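PDB 4ZM6: N-acetyl-beta-D glucosaminidase from Rhizomucor miehei CAU432, which probably hydrolyses terminal N-acetyl-beta-D-glucosamine residues as a family 3 glycoside hydrolase and carries a GCN5-related region that binds acetyl-CoA and acetylates glucosamine. Local coordinates for residues D322-E325 with I326-L330; H360-L363 with S364-Y368; V375-K379 with N380-I384; Y696-D700 with K701-R705; Y725-Q728 with Q729-P733. All coordinates share one frame; numbering follows the deposited sequence.

Contact 1 (D322-E325 with I326-L330); sequences DKDE and IRQSL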
# COMPACT_ATOMS: atom_id res chain seq x y z
N ASP A 322 12.03 -36.86 -6.28
CA ASP A 322 12.08 -36.92 -4.82
C ASP A 322 10.74 -37.45 -4.32
O ASP A 322 9.72 -36.76 -4.38
CB ASP A 322 12.38 -35.54 -4.23
CG ASP A 322 12.81 -35.61 -2.77
OD1 ASP A 322 12.40 -36.55 -2.06
OD2 ASP A 322 13.56 -34.72 -2.33
N LYS A 323 10.76 -38.70 -3.86
CA LYS A 323 9.56 -39.39 -3.35
C LYS A 323 8.89 -38.66 -2.19
O LYS A 323 7.67 -38.71 -2.04
CB LYS A 323 9.91 -40.83 -2.95
CG LYS A 323 9.90 -41.82 -4.11
CD LYS A 323 11.01 -42.86 -4.02
CE LYS A 323 12.19 -42.50 -4.91
NZ LYS A 323 13.24 -43.55 -4.91
N ASP A 324 9.69 -37.98 -1.37
CA ASP A 324 9.17 -37.19 -0.25
C ASP A 324 8.35 -35.99 -0.74
O ASP A 324 7.34 -35.63 -0.14
CB ASP A 324 10.32 -36.73 0.64
CG ASP A 324 9.86 -36.33 2.03
OD1 ASP A 324 9.15 -35.32 2.16
OD2 ASP A 324 10.23 -37.04 3.00
N GLU A 325 8.80 -35.38 -1.84
CA GLU A 325 8.13 -34.20 -2.41
C GLU A 325 6.81 -34.57 -3.09
O GLU A 325 5.85 -33.80 -3.04
CB GLU A 325 9.05 -33.47 -3.40
CG GLU A 325 8.68 -32.02 -3.68
CD GLU A 325 8.77 -31.12 -2.46
OE1 GLU A 325 8.01 -30.13 -2.38
OE2 GLU A 325 9.60 -31.39 -1.56
N ILE A 326 6.77 -35.75 -3.72
CA ILE A 326 5.55 -36.23 -4.39
C ILE A 326 4.44 -36.56 -3.37
O ILE A 326 3.26 -36.39 -3.66
CB ILE A 326 5.84 -37.48 -5.26
CG1 ILE A 326 6.85 -37.14 -6.38
CG2 ILE A 326 4.56 -38.04 -5.86
CD1 ILE A 326 6.26 -36.41 -7.56
N ARG A 327 4.83 -37.03 -2.18
CA ARG A 327 3.89 -37.25 -1.09
C ARG A 327 3.18 -35.94 -0.72
O ARG A 327 1.95 -35.90 -0.62
CB ARG A 327 4.61 -37.80 0.15
CG ARG A 327 5.09 -39.23 0.03
CD ARG A 327 3.95 -40.24 0.08
NE ARG A 327 4.31 -41.45 0.82
CZ ARG A 327 4.39 -41.55 2.15
NH1 ARG A 327 4.14 -40.50 2.93
NH2 ARG A 327 4.72 -42.71 2.70
N GLN A 328 3.97 -34.89 -0.52
CA GLN A 328 3.44 -33.55 -0.20
C GLN A 328 2.54 -33.02 -1.31
O GLN A 328 1.56 -32.33 -1.02
CB GLN A 328 4.59 -32.57 0.04
CG GLN A 328 5.38 -32.82 1.31
CD GLN A 328 6.77 -32.22 1.25
OE1 GLN A 328 7.76 -32.92 1.42
NE2 GLN A 328 6.85 -30.92 1.01
N SER A 329 2.88 -33.31 -2.56
CA SER A 329 2.03 -32.95 -3.70
C SER A 329 0.70 -33.69 -3.67
O SER A 329 -0.36 -33.08 -3.84
CB SER A 329 2.75 -33.23 -5.02
OG SER A 329 3.97 -32.51 -5.11
N LEU A 330 0.75 -35.00 -3.43
CA LEU A 330 -0.46 -35.82 -3.31
C LEU A 330 -1.32 -35.40 -2.12
O LEU A 330 -2.55 -35.50 -2.17
CB LEU A 330 -0.07 -37.30 -3.18
CG LEU A 330 0.51 -37.91 -4.46
CD1 LEU A 330 1.39 -39.12 -4.16
CD2 LEU A 330 -0.62 -38.28 -5.41

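Contact 2 (H360-L363 with S364-Y368); sequences HATL and SKELY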
# COMPACT_ATOMS: atom_id res chain seq x y z
N HIS A 360 -29.35 -15.19 -15.13
CA HIS A 360 -28.05 -14.90 -15.73
C HIS A 360 -28.20 -14.18 -17.07
O HIS A 360 -27.34 -13.38 -17.44
CB HIS A 360 -27.24 -16.19 -15.95
CG HIS A 360 -26.95 -16.94 -14.69
ND1 HIS A 360 -26.38 -18.20 -14.68
CD2 HIS A 360 -27.18 -16.63 -13.39
CE1 HIS A 360 -26.25 -18.62 -13.44
NE2 HIS A 360 -26.73 -17.69 -12.63
N ALA A 361 -29.28 -14.46 -17.78
CA ALA A 361 -29.56 -13.78 -19.04
C ALA A 361 -29.81 -12.31 -18.80
O ALA A 361 -29.31 -11.48 -19.55
CB ALA A 361 -30.76 -14.40 -19.75
N THR A 362 -30.55 -11.97 -17.74
CA THR A 362 -30.88 -10.57 -17.48
C THR A 362 -29.68 -9.84 -16.86
O THR A 362 -29.59 -8.62 -16.94
CB THR A 362 -32.12 -10.38 -16.58
OG1 THR A 362 -31.76 -10.51 -15.21
CG2 THR A 362 -33.24 -11.38 -16.93
N LEU A 363 -28.77 -10.59 -16.24
CA LEU A 363 -27.51 -10.03 -15.77
C LEU A 363 -26.67 -9.59 -16.96
O LEU A 363 -26.13 -8.49 -16.98
CB LEU A 363 -26.74 -11.06 -14.92
CG LEU A 363 -25.43 -10.59 -14.27
CD1 LEU A 363 -25.68 -9.50 -13.24
CD2 LEU A 363 -24.69 -11.76 -13.63
N SER A 364 -26.58 -10.46 -17.96
CA SER A 364 -25.82 -10.18 -19.18
C SER A 364 -26.29 -8.89 -19.86
O SER A 364 -25.46 -8.05 -20.20
CB SER A 364 -25.93 -11.35 -20.16
OG SER A 364 -25.13 -11.12 -21.30
N LYS A 365 -27.60 -8.75 -20.06
CA LYS A 365 -28.16 -7.51 -20.64
C LYS A 365 -27.77 -6.30 -19.81
O LYS A 365 -27.33 -5.28 -20.36
CB LYS A 365 -29.69 -7.57 -20.73
CG LYS A 365 -30.26 -8.28 -21.95
CD LYS A 365 -30.47 -9.77 -21.70
CE LYS A 365 -31.31 -10.43 -22.79
NZ LYS A 365 -32.76 -10.07 -22.72
N GLU A 366 -27.93 -6.41 -18.50
CA GLU A 366 -27.66 -5.32 -17.57
C GLU A 366 -26.19 -4.90 -17.56
O GLU A 366 -25.88 -3.71 -17.57
CB GLU A 366 -28.10 -5.69 -16.15
CG GLU A 366 -29.61 -5.64 -15.95
CD GLU A 366 -30.09 -6.30 -14.66
OE1 GLU A 366 -29.29 -7.00 -13.98
OE2 GLU A 366 -31.28 -6.12 -14.32
N LEU A 367 -25.29 -5.88 -17.54
CA LEU A 367 -23.87 -5.59 -17.50
C LEU A 367 -23.37 -5.01 -18.81
O LEU A 367 -22.70 -3.98 -18.81
CB LEU A 367 -23.04 -6.82 -17.13
CG LEU A 367 -23.16 -7.33 -15.69
CD1 LEU A 367 -22.14 -8.42 -15.43
CD2 LEU A 367 -23.01 -6.19 -14.68
N TYR A 368 -23.69 -5.67 -19.92
CA TYR A 368 -23.13 -5.28 -21.22
C TYR A 368 -23.48 -3.86 -21.63
O TYR A 368 -22.73 -3.25 -22.38
CB TYR A 368 -23.51 -6.28 -22.32
CG TYR A 368 -22.60 -7.49 -22.37
CD1 TYR A 368 -21.29 -7.39 -22.84
CD2 TYR A 368 -23.04 -8.75 -21.96
CE1 TYR A 368 -20.46 -8.49 -22.90
CE2 TYR A 368 -22.21 -9.86 -22.01
CZ TYR A 368 -20.92 -9.73 -22.48
OH TYR A 368 -20.09 -10.82 -22.54

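Contact 3 (V375-K379 with N380-I384); sequences VTNRK and NTLPI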
# COMPACT_ATOMS: atom_id res chain seq x y z
N VAL A 375 -14.40 6.09 -27.46
CA VAL A 375 -13.04 6.55 -27.19
C VAL A 375 -12.79 7.93 -27.80
O VAL A 375 -12.23 8.81 -27.15
CB VAL A 375 -12.02 5.53 -27.72
CG1 VAL A 375 -10.59 5.98 -27.43
CG2 VAL A 375 -12.28 4.16 -27.12
N THR A 376 -13.21 8.12 -29.04
CA THR A 376 -13.18 9.44 -29.65
C THR A 376 -14.47 9.70 -30.40
O THR A 376 -15.16 8.78 -30.82
CB THR A 376 -11.97 9.65 -30.60
OG1 THR A 376 -12.03 8.72 -31.69
CG2 THR A 376 -10.65 9.46 -29.84
N ASN A 377 -14.79 10.98 -30.54
CA ASN A 377 -16.02 11.42 -31.16
C ASN A 377 -15.86 12.91 -31.49
O ASN A 377 -16.66 13.75 -31.06
CB ASN A 377 -17.20 11.15 -30.23
CG ASN A 377 -18.55 11.24 -30.93
OD1 ASN A 377 -18.64 11.24 -32.16
ND2 ASN A 377 -19.60 11.30 -30.14
N ARG A 378 -14.81 13.21 -32.25
CA ARG A 378 -14.42 14.59 -32.54
C ARG A 378 -15.49 15.41 -33.28
O ARG A 378 -15.61 16.61 -33.03
CB ARG A 378 -13.10 14.62 -33.34
CG ARG A 378 -11.86 14.90 -32.50
CD ARG A 378 -11.00 13.68 -32.21
NE ARG A 378 -10.28 13.22 -33.41
CZ ARG A 378 -9.28 12.34 -33.42
NH1 ARG A 378 -8.82 11.79 -32.30
NH2 ARG A 378 -8.73 12.00 -34.58
N LYS A 379 -16.26 14.77 -34.16
CA LYS A 379 -17.31 15.45 -34.92
C LYS A 379 -18.72 15.23 -34.35
O LYS A 379 -19.70 15.59 -34.99
CB LYS A 379 -17.31 14.98 -36.38
CG LYS A 379 -15.94 14.95 -37.05
CD LYS A 379 -15.40 16.34 -37.33
CE LYS A 379 -14.67 16.37 -38.67
NZ LYS A 379 -14.17 17.73 -39.02
N ASN A 380 -18.81 14.64 -33.17
CA ASN A 380 -20.10 14.25 -32.58
C ASN A 380 -20.98 13.40 -33.51
O ASN A 380 -22.20 13.47 -33.45
CB ASN A 380 -20.87 15.48 -32.09
CG ASN A 380 -20.27 16.08 -30.83
OD1 ASN A 380 -20.50 15.59 -29.73
ND2 ASN A 380 -19.51 17.15 -30.99
N THR A 381 -20.34 12.59 -34.34
CA THR A 381 -21.02 11.64 -35.21
C THR A 381 -21.95 10.74 -34.38
O THR A 381 -23.10 10.52 -34.76
CB THR A 381 -20.01 10.76 -35.96
OG1 THR A 381 -19.07 11.60 -36.65
CG2 THR A 381 -20.70 9.85 -36.97
N LEU A 382 -21.43 10.24 -33.26
CA LEU A 382 -22.22 9.46 -32.32
C LEU A 382 -22.93 10.38 -31.35
O LEU A 382 -22.35 11.36 -30.90
CB LEU A 382 -21.34 8.52 -31.50
CG LEU A 382 -20.62 7.36 -32.20
CD1 LEU A 382 -19.89 6.53 -31.15
CD2 LEU A 382 -21.60 6.50 -33.00
N PRO A 383 -24.19 10.08 -31.01
CA PRO A 383 -24.97 8.95 -31.53
C PRO A 383 -25.48 9.27 -32.92
O PRO A 383 -25.68 10.44 -33.24
CB PRO A 383 -26.13 8.84 -30.54
CG PRO A 383 -26.31 10.22 -30.02
CD PRO A 383 -24.97 10.89 -30.06
N ILE A 384 -25.64 8.23 -33.75
CA ILE A 384 -26.16 8.41 -35.10
C ILE A 384 -27.68 8.32 -35.08
O ILE A 384 -28.27 7.53 -34.33
CB ILE A 384 -25.56 7.43 -36.14
CG1 ILE A 384 -25.95 5.97 -35.87
CG2 ILE A 384 -24.05 7.56 -36.17
CD1 ILE A 384 -25.68 5.05 -37.04

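Contact 4 (Y696-D700 with K701-R705); sequences YKVPD and KIQAR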
# COMPACT_ATOMS: atom_id res chain seq x y z
N TYR A 696 -46.53 5.65 33.45
CA TYR A 696 -46.46 4.20 33.36
C TYR A 696 -46.47 3.57 34.74
O TYR A 696 -45.69 3.94 35.62
CB TYR A 696 -45.20 3.75 32.60
CG TYR A 696 -44.95 2.25 32.70
CD1 TYR A 696 -45.60 1.36 31.85
CD2 TYR A 696 -44.08 1.73 33.66
CE1 TYR A 696 -45.39 -0.01 31.95
CE2 TYR A 696 -43.86 0.37 33.76
CZ TYR A 696 -44.51 -0.50 32.91
OH TYR A 696 -44.29 -1.85 33.01
N LYS A 697 -47.37 2.59 34.91
CA LYS A 697 -47.43 1.79 36.12
C LYS A 697 -47.25 0.32 35.74
O LYS A 697 -47.80 -0.13 34.74
CB LYS A 697 -48.78 2.00 36.81
CG LYS A 697 -48.73 1.87 38.33
CD LYS A 697 -48.19 3.13 39.01
CE LYS A 697 -49.21 4.26 39.03
NZ LYS A 697 -50.46 3.90 39.76
N VAL A 698 -46.49 -0.41 36.55
CA VAL A 698 -46.31 -1.85 36.34
C VAL A 698 -47.65 -2.54 36.59
O VAL A 698 -48.18 -2.46 37.70
CB VAL A 698 -45.24 -2.44 37.28
CG1 VAL A 698 -45.16 -3.96 37.13
CG2 VAL A 698 -43.88 -1.81 37.01
N PRO A 699 -48.21 -3.21 35.56
CA PRO A 699 -49.49 -3.90 35.73
C PRO A 699 -49.51 -4.85 36.93
O PRO A 699 -48.49 -5.47 37.24
CB PRO A 699 -49.64 -4.68 34.42
CG PRO A 699 -48.87 -3.90 33.43
CD PRO A 699 -47.71 -3.31 34.18
N ASP A 700 -50.66 -4.97 37.58
CA ASP A 700 -50.77 -5.69 38.86
C ASP A 700 -50.53 -7.19 38.72
O ASP A 700 -49.98 -7.82 39.63
CB ASP A 700 -52.14 -5.45 39.51
CG ASP A 700 -52.51 -3.98 39.57
OD1 ASP A 700 -52.93 -3.43 38.53
OD2 ASP A 700 -52.38 -3.38 40.66
N LYS A 701 -50.95 -7.75 37.58
CA LYS A 701 -50.77 -9.17 37.30
C LYS A 701 -49.29 -9.55 37.39
O LYS A 701 -48.93 -10.59 37.94
CB LYS A 701 -51.31 -9.55 35.91
CG LYS A 701 -52.69 -9.01 35.57
CD LYS A 701 -52.62 -7.76 34.69
CE LYS A 701 -53.74 -6.77 35.00
NZ LYS A 701 -53.40 -5.39 34.54
N ILE A 702 -48.44 -8.67 36.87
CA ILE A 702 -47.00 -8.92 36.78
C ILE A 702 -46.34 -8.72 38.15
O ILE A 702 -45.49 -9.52 38.55
CB ILE A 702 -46.35 -8.01 35.71
CG1 ILE A 702 -47.15 -8.09 34.39
CG2 ILE A 702 -44.89 -8.40 35.49
CD1 ILE A 702 -46.46 -7.52 33.17
N GLN A 703 -46.75 -7.67 38.85
CA GLN A 703 -46.32 -7.44 40.23
C GLN A 703 -46.62 -8.65 41.10
O GLN A 703 -45.75 -9.12 41.83
CB GLN A 703 -47.04 -6.23 40.83
CG GLN A 703 -46.70 -4.91 40.18
CD GLN A 703 -46.92 -3.72 41.09
OE1 GLN A 703 -46.68 -3.81 42.29
NE2 GLN A 703 -47.38 -2.61 40.53
N ALA A 704 -47.85 -9.13 41.00
CA ALA A 704 -48.30 -10.31 41.74
C ALA A 704 -47.53 -11.56 41.33
O ALA A 704 -47.13 -12.35 42.19
CB ALA A 704 -49.79 -10.53 41.51
N ARG A 705 -47.31 -11.72 40.02
CA ARG A 705 -46.55 -12.86 39.50
C ARG A 705 -45.11 -12.84 40.02
O ARG A 705 -44.62 -13.85 40.55
CB ARG A 705 -46.56 -12.85 37.97
CG ARG A 705 -46.03 -14.12 37.31
CD ARG A 705 -47.12 -15.16 37.09
NE ARG A 705 -46.73 -16.14 36.06
CZ ARG A 705 -46.78 -15.93 34.75
NH1 ARG A 705 -47.21 -14.77 34.25
NH2 ARG A 705 -46.40 -16.89 33.91
O HOH W 1 -52.80 -2.88 35.72

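Contact 5 (Y725-Q728 with Q729-P733); sequences YAFQ and QRNFP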
# COMPACT_ATOMS: atom_id res chain seq x y z
N TYR A 725 -21.56 -12.46 33.20
CA TYR A 725 -20.84 -13.06 32.08
C TYR A 725 -21.13 -14.56 31.98
O TYR A 725 -21.41 -15.08 30.90
CB TYR A 725 -19.33 -12.80 32.17
CG TYR A 725 -18.89 -11.34 32.03
CD1 TYR A 725 -19.79 -10.33 31.68
CD2 TYR A 725 -17.55 -10.98 32.20
CE1 TYR A 725 -19.37 -9.01 31.54
CE2 TYR A 725 -17.13 -9.67 32.07
CZ TYR A 725 -18.04 -8.69 31.73
OH TYR A 725 -17.62 -7.39 31.60
N ALA A 726 -21.08 -15.26 33.11
CA ALA A 726 -21.43 -16.68 33.15
C ALA A 726 -22.82 -16.93 32.57
O ALA A 726 -23.03 -17.89 31.82
CB ALA A 726 -21.37 -17.20 34.58
N PHE A 727 -23.76 -16.06 32.92
CA PHE A 727 -25.12 -16.13 32.41
C PHE A 727 -25.14 -15.99 30.89
O PHE A 727 -25.64 -16.86 30.19
CB PHE A 727 -25.97 -15.03 33.04
CG PHE A 727 -27.37 -14.97 32.52
CD1 PHE A 727 -28.34 -15.83 33.01
CD2 PHE A 727 -27.72 -14.04 31.56
CE1 PHE A 727 -29.64 -15.76 32.54
CE2 PHE A 727 -29.02 -13.96 31.09
CZ PHE A 727 -29.98 -14.83 31.58
N GLN A 728 -24.56 -14.90 30.39
CA GLN A 728 -24.50 -14.65 28.95
C GLN A 728 -23.79 -15.77 28.18
O GLN A 728 -24.23 -16.17 27.10
CB GLN A 728 -23.81 -13.30 28.66
CG GLN A 728 -24.59 -12.09 29.14
CD GLN A 728 -25.88 -11.89 28.39
OE1 GLN A 728 -25.89 -11.81 27.17
NE2 GLN A 728 -26.99 -11.81 29.13
N GLN A 729 -22.71 -16.30 28.75
CA GLN A 729 -21.98 -17.39 28.11
C GLN A 729 -22.84 -18.64 27.94
O GLN A 729 -22.78 -19.28 26.90
CB GLN A 729 -20.72 -17.73 28.90
CG GLN A 729 -19.98 -18.96 28.40
CD GLN A 729 -18.78 -19.30 29.27
OE1 GLN A 729 -18.93 -19.65 30.44
NE2 GLN A 729 -17.58 -19.18 28.70
N ARG A 730 -23.62 -18.99 28.95
CA ARG A 730 -24.48 -20.17 28.85
C ARG A 730 -25.69 -19.92 27.95
O ARG A 730 -26.05 -20.79 27.16
CB ARG A 730 -24.94 -20.66 30.24
CG ARG A 730 -25.91 -21.83 30.17
CD ARG A 730 -26.08 -22.55 31.50
NE ARG A 730 -26.90 -23.76 31.36
CZ ARG A 730 -26.48 -24.92 30.86
NH1 ARG A 730 -25.23 -25.07 30.43
NH2 ARG A 730 -27.33 -25.95 30.78
N ASN A 731 -26.30 -18.74 28.06
CA ASN A 731 -27.64 -18.53 27.49
C ASN A 731 -27.72 -17.63 26.26
O ASN A 731 -28.55 -17.87 25.38
CB ASN A 731 -28.58 -17.99 28.58
CG ASN A 731 -28.76 -18.98 29.72
OD1 ASN A 731 -29.42 -20.00 29.57
ND2 ASN A 731 -28.19 -18.66 30.88
N PHE A 732 -26.89 -16.60 26.19
CA PHE A 732 -26.92 -15.67 25.06
C PHE A 732 -25.52 -15.22 24.66
O PHE A 732 -25.23 -14.02 24.65
CB PHE A 732 -27.80 -14.46 25.40
CG PHE A 732 -29.18 -14.82 25.82
CD1 PHE A 732 -30.19 -14.97 24.87
CD2 PHE A 732 -29.48 -15.04 27.16
CE1 PHE A 732 -31.48 -15.32 25.26
CE2 PHE A 732 -30.77 -15.39 27.55
CZ PHE A 732 -31.77 -15.53 26.60
N PRO A 733 -24.65 -16.18 24.28
CA PRO A 733 -23.22 -15.90 24.06
C PRO A 733 -22.97 -14.82 23.01
O PRO A 733 -21.97 -14.11 23.07
CB PRO A 733 -22.67 -17.25 23.56
CG PRO A 733 -23.74 -18.26 23.79
CD PRO A 733 -25.03 -17.51 23.78

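Contact 1 (D322-E325 with I326-L330)
With chi1 at -62°, Ile326 swings CG1 next to its own backbone N, and the branch comes to lie 3.5 Å from Asp322 O at the start of the helix. Ser329 takes the same turn of its first torsion (-59°), which sends OG back along the axis to 3.1 Å from Glu325 O. That carbonyl is already gripped by Ser329 N at 3.0 Å, and the hydroxyl is hydrogen-bonded to Asp294. At the very beginning Asp322 is the N-cap: its OD1 accepts from Asp324 N at 3.1 Å, on the anti side of the carboxylate and 30° out of its plane. The cap satisfies an amide of the opening turn that has no carbonyl before it to use, and Asp322 O receives Ile326 N at 3.2 Å. On the outer side, the aliphatic part of Arg327 leans over the backbone, CG lying 3.3 Å from Lys323 O, before the chain bends and its end leads away. This is the capped N-terminal start of helix 323-340, within the family 3 N-terminal region of TIM-barrel type. Ile326 and Leu330 press on Leu16, just ahead of strand 17-19, Lys323 and Arg327 touch Leu9, and Asp294 leads into strand 296-298.

Contact 2 (H360-L363 with S364-Y368)
Four successive i to i+4 bonds run from 360-363 into 364-368, from Ser364 N to His360 O at 3.1 Å through to Leu367 N to Leu363 O at 2.8 Å, in regular alpha-helix geometry. Within this frame Leu363 and Leu367 are one turn apart and meet at an angle. Leu363 has CG anti to its backbone N (chi1 -176°), whereas Leu367 keeps CG beside its N (-70°); the two branches converge, with Leu363 CG 4.1 Å from Leu367 CD1. Another flank is polar. Glu366 lies back over the carbonyl of Thr362 in the preceding turn and then runs out extended to its carboxylate. OE2 forms a long, weak ion pair with Lys676, an acetyl-CoA-binding residue, and the Glu366 side chain comes about 5 Å from the bound cofactor, which puts this flank of the helix beside the acetyl-CoA site. Lys365 bends at chi2 and folds back over the carbonyl of Ala361. The buried polar ends are held from outside the turn: Ser364 OG by Tyr95 O, His360 ND1 by Glu121. Helix 357-368 thus rests His360 and Leu367 on helix 108-125, and sets Ser364 and Tyr368 against helix 503-513, with Tyr368 OH bonded to Glu500.

Contact 3 (V375-K379 with N380-I384)
Asn377 holds the turn in two ways: its backbone closes a type I beta turn with Asn380, and its side chain reaches on to Leu382. The turn ends strand 373-377, an outermost strand of a mixed six-stranded sheet, where Val375 and Thr376 both face Tyr495 of strand 494-497 in a classic beta bulge.

The backbone bond of the turn runs from Asn380 N to Asn377 O at 3.1 Å. It is straight at the hydrogen (160°), yet the donor stands well above the carbonyl plane. Asn380 itself adopts a left-handed helical backbone conformation (phi 53°), after which Thr381 and Leu382 pass alongside the Asn377 amide.

The side-chain bonds are a matched pair. With chi1 near trans, Asn377 sends its carboxamide forward over the turn, where both ends meet Leu382: OD1 accepts from Leu382 N at 3.2 Å. A cis peptide bond then joins Leu382 to Pro383.

Van der Waals contacts are modest. Lys379 CB lies 3.8 Å from Thr381 OG1, and Leu382 CB approaches Asn377 ND2 to 3.6 Å, its side chain slanting across the amide towards Ile513 of helix 503-513.

Charged contacts leave the turn altogether: Arg378 forms salt bridges with Asp493 and Asp532 and also bonds Pro490 O.

The other half of the amide pair is the shorter one, Asn377 ND2 giving a hydrogen to Leu382 O at 2.9 Å, with that oxygen only 2° out of the amide plane.

Contact 4 (Y696-D700 with K701-R705)
Gln703 and Val698 approach each other aslant across the beginning of helix 700-709. The glutamine chain leaves with CG beside its backbone N (chi1 -66°) and then runs extended, which carries it back past the first turn to the loop. Its CG lies 3.5 Å from Val698 CG1, so methylene and methyl touch flank to flank. Beyond them the amide reaches the valine backbone: NE2 donates to Val698 O at 2.9 Å, almost straight (172°) and with the oxygen 5° from the amide plane.

Pro699, next in the chain and the N-cap residue, has its own carbonyl bonded by Gln703 N at 3.2 Å. The glutamine therefore grips two consecutive carbonyls, one through its side chain and one through its backbone. Val698 and Gln703 occupy the N' and N4 positions that a hydrophobic staple would use, although here one partner is polar.

Lys701 bends at chi2 and chi3 back to Pro699, NZ 3.8 Å from its CB, and a water joins it to Asp700, OD1 receiving from the water and NZ donating to it at 2.8 Å. Ile702 lays CG1 4.2 Å from Pro699 CB, on the flank that meets Ile813 of helix 811-825; Val698 touches Trp821 of that helix.

A proline ring has no side-chain acceptor to cap the first turn; the link from loop to helix made here is Gln703 NE2 to Val698 O, while the water bridges Asp700 and Lys701. The carboxylate of Asp700 so near the helix start would be expected to suit the positive end of its dipole, and Lys701 probably offsets part of that charge through the water.

Contact 5 (Y725-Q728 with Q729-P733)
Phe727 and Phe732 fill the tight side of this helix end. Their side chains lie next to each other and point the same way, with Phe727 CE2 at the edge of the Phe732 ring, 4.1 Å from CD2. Phe727 has its CG anti to the backbone N (chi1 177°), which takes the ring along the helix to where Asn731 crosses it at about a right angle; ND2 is 3.5 Å from Phe727 CD1. The same amide also donates to Phe727 O at 3.2 Å, and that oxygen holds Asn731 N as well, at 2.9 Å, so Phe727 O accepts from both the backbone N and the side-chain ND2 of Asn731. Buried Gln728 bends at chi2 and brings OE1 to 3.7 Å from Phe732 CB.

This is the C-terminal end of helix 721-731, consistent with the first helix of a GNAT fold following strand 711-715. Phe732 leaves helical conformation but still bonds back, its N to Gln728 O at 2.8 Å. Pro733 has no N-H to offer the next carbonyl. Phe727 touches Val763 and Ser766 of strand 763-771, and the Phe732 ring meets Trp735.

The opposite character belongs to Ala726, Gln729 and Arg730, which are exposed and joined to this turn mainly through the backbone. Gln729 N donates to Tyr725 O at 2.8 Å, while Arg730 extends from CG to NE and carries its guanidinium away from the helix.

All five contacts are local, between adjoining pieces of chain, and follow one another in series; none nests in or crosses another. From the N terminus, contact 1 starts helix 323-340 of the glycosidase region. Contact 2 lies in helix 357-368, between helices 108-125 and 503-513 and near the bound acetyl-CoA. Helix 357-368 is followed, after a short connection, by strand 373-377, where contact 3 closes a turn at the sheet edge, its nearest atoms about 13 Å from those of contact 2. Contacts 4 and 5 lie in the C-terminal part, in two successive N-acetyltransferase sequence ranges: one starts helix 700-709 against helix 811-825, the other ends helix 721-731, their centres 28 Å apart.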